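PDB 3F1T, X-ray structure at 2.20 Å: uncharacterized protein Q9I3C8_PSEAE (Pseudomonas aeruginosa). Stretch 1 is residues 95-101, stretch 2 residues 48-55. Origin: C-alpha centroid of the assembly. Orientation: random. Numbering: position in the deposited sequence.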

# COMPACT_ATOMS: atom_id res chain seq x y z
N GLU B 95 20.45 2.17 10.86
CA GLU B 95 21.65 2.07 11.69
C GLU B 95 21.46 2.79 13.01
O GLU B 95 20.83 3.85 13.06
CB GLU B 95 22.86 2.67 10.97
CG GLU B 95 23.26 1.94 9.71
CD GLU B 95 24.13 2.79 8.80
OE1 GLU B 95 25.21 3.22 9.25
OE2 GLU B 95 23.70 3.07 7.66
N PRO B 96 21.95 2.19 14.11
CA PRO B 96 21.83 2.84 15.41
C PRO B 96 22.75 4.06 15.55
O PRO B 96 23.70 4.20 14.79
CB PRO B 96 22.24 1.74 16.40
CG PRO B 96 23.05 0.78 15.59
CD PRO B 96 22.46 0.81 14.22
N HIS B 97 22.39 4.97 16.44
CA HIS B 97 23.20 6.16 16.72
C HIS B 97 23.42 7.04 15.50
O HIS B 97 24.45 7.71 15.40
CB HIS B 97 24.55 5.78 17.35
CG HIS B 97 24.43 4.99 18.62
ND1 HIS B 97 24.65 3.63 18.68
CD2 HIS B 97 24.08 5.38 19.87
CE1 HIS B 97 24.46 3.21 19.92
NE2 HIS B 97 24.13 4.25 20.67
N LYS B 98 22.44 7.08 14.60
CA LYS B 98 22.52 7.95 13.44
C LYS B 98 21.19 8.63 13.18
O LYS B 98 20.14 8.00 13.26
CB LYS B 98 22.98 7.18 12.20
CG LYS B 98 24.51 7.08 12.05
CD LYS B 98 24.91 6.31 10.80
CE LYS B 98 26.35 5.86 10.89
NZ LYS B 98 26.75 4.97 9.75
N ASP B 99 21.22 9.94 12.93
CA ASP B 99 20.00 10.68 12.59
C ASP B 99 19.35 10.09 11.34
O ASP B 99 20.05 9.66 10.42
CB ASP B 99 20.31 12.16 12.38
CG ASP B 99 20.52 12.90 13.68
OD1 ASP B 99 20.28 12.33 14.77
OD2 ASP B 99 20.89 14.09 13.60
N VAL B 100 18.02 10.16 11.29
CA VAL B 100 17.29 9.74 10.09
C VAL B 100 16.74 10.94 9.32
O VAL B 100 16.03 11.79 9.88
CB VAL B 100 16.12 8.76 10.42
CG1 VAL B 100 15.48 8.21 9.14
CG2 VAL B 100 16.63 7.62 11.29
N TYR B 101 17.02 10.97 8.02
CA TYR B 101 16.51 12.00 7.14
C TYR B 101 15.33 11.50 6.33
O TYR B 101 15.26 10.33 5.95
CB TYR B 101 17.61 12.48 6.22
CG TYR B 101 18.71 13.19 6.96
CD1 TYR B 101 18.66 14.56 7.16
CD2 TYR B 101 19.73 12.48 7.58
CE1 TYR B 101 19.67 15.22 7.84
CE2 TYR B 101 20.74 13.13 8.27
CZ TYR B 101 20.67 14.50 8.44
OH TYR B 101 21.67 15.15 9.12
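Stretch 2, residues 48-55: NPESGVVH

A histidine can fasten one loop to another by using its backbone and its ring at once, and His 97 is a compact example. Its amide N donates a nearly straight hydrogen bond to Gly 52 O (2.9 Å, 162° at the hydrogen), while its ring NE2 donates a more bent one to Glu 50 O (3.0 Å, 137°). The second acceptor lies at the ring edge, near its plane, which leaves a face free for packing. Gly 52 occupies it: its CA stands 3.5 Å from the centroid of the His 97 ring, 17° off the normal, in a CH-pi contact. An ideal CB on Gly 52 would fall 2.3 Å from His 97 CD2, so the close approach depends on the missing side chain, and the positive phi of 63° independently favours glycine.

The backbone of stretch 2 suits this arrangement. Residues 49-51 form a 3-10 turn, with Ser 51 N bonded to Asn 48 O at 2.8 Å; from Val 53 to His 55 the chain is extended, and His 55 sits at the N-cap position, right before a helix. Gly 52 O also receives a CA-H...O contact from Pro 96 CA at 3.1 Å, and Pro 96 CB rests 3.5 Å from Ser 51 O. Farther out, the packing is looser and apolar: Val 100 CG2 meets Val 54 CG2 at 4.4 Å, both CA-to-CB bonds pointing toward the opposing stretch.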

# COMPACT_ATOMS: atom_id res chain seq x y z
N ASN B 48 16.92 0.73 25.44
CA ASN B 48 17.99 1.42 26.19
C ASN B 48 18.63 2.57 25.38
O ASN B 48 19.11 2.34 24.27
CB ASN B 48 19.07 0.41 26.59
CG ASN B 48 20.07 0.97 27.59
OD1 ASN B 48 20.05 2.17 27.91
ND2 ASN B 48 20.96 0.10 28.10
N PRO B 49 18.66 3.79 25.95
CA PRO B 49 19.28 4.93 25.25
C PRO B 49 20.73 4.65 24.82
O PRO B 49 21.20 5.22 23.83
CB PRO B 49 19.21 6.08 26.28
CG PRO B 49 18.73 5.46 27.57
CD PRO B 49 18.00 4.20 27.21
N GLU B 50 21.39 3.74 25.53
CA GLU B 50 22.78 3.39 25.24
C GLU B 50 22.92 2.70 23.88
O GLU B 50 23.99 2.73 23.28
CB GLU B 50 23.34 2.51 26.37
CG GLU B 50 24.90 2.58 26.55
CD GLU B 50 25.46 1.42 27.40
OE1 GLU B 50 24.83 0.30 27.36
OE2 GLU B 50 26.48 1.58 28.03
N SER B 51 21.81 2.16 23.38
CA SER B 51 21.83 1.25 22.22
C SER B 51 21.47 1.93 20.89
O SER B 51 21.51 1.30 19.83
CB SER B 51 20.90 0.06 22.46
OG SER B 51 21.46 -0.84 23.40
N GLY B 52 21.01 3.18 20.97
CA GLY B 52 20.87 4.06 19.80
C GLY B 52 19.89 3.60 18.73
O GLY B 52 19.94 4.08 17.60
N VAL B 53 18.99 2.68 19.09
CA VAL B 53 18.03 2.14 18.13
C VAL B 53 16.79 3.03 18.00
O VAL B 53 16.12 3.35 18.98
CB VAL B 53 17.61 0.69 18.48
CG1 VAL B 53 16.55 0.19 17.50
CG2 VAL B 53 18.82 -0.23 18.47
N VAL B 54 16.49 3.43 16.76
CA VAL B 54 15.34 4.27 16.47
C VAL B 54 14.06 3.44 16.28
O VAL B 54 14.03 2.47 15.52
CB VAL B 54 15.58 5.12 15.21
CG1 VAL B 54 14.28 5.75 14.73
CG2 VAL B 54 16.63 6.18 15.49
N HIS B 55 13.00 3.88 16.95
CA HIS B 55 11.69 3.26 16.83
C HIS B 55 11.09 3.48 15.43
O HIS B 55 11.01 4.61 14.94
CB HIS B 55 10.76 3.83 17.91
CG HIS B 55 9.37 3.31 17.84
ND1 HIS B 55 9.08 1.97 17.72
CD2 HIS B 55 8.17 3.95 17.92
CE1 HIS B 55 7.77 1.81 17.64
NE2 HIS B 55 7.19 3.00 17.77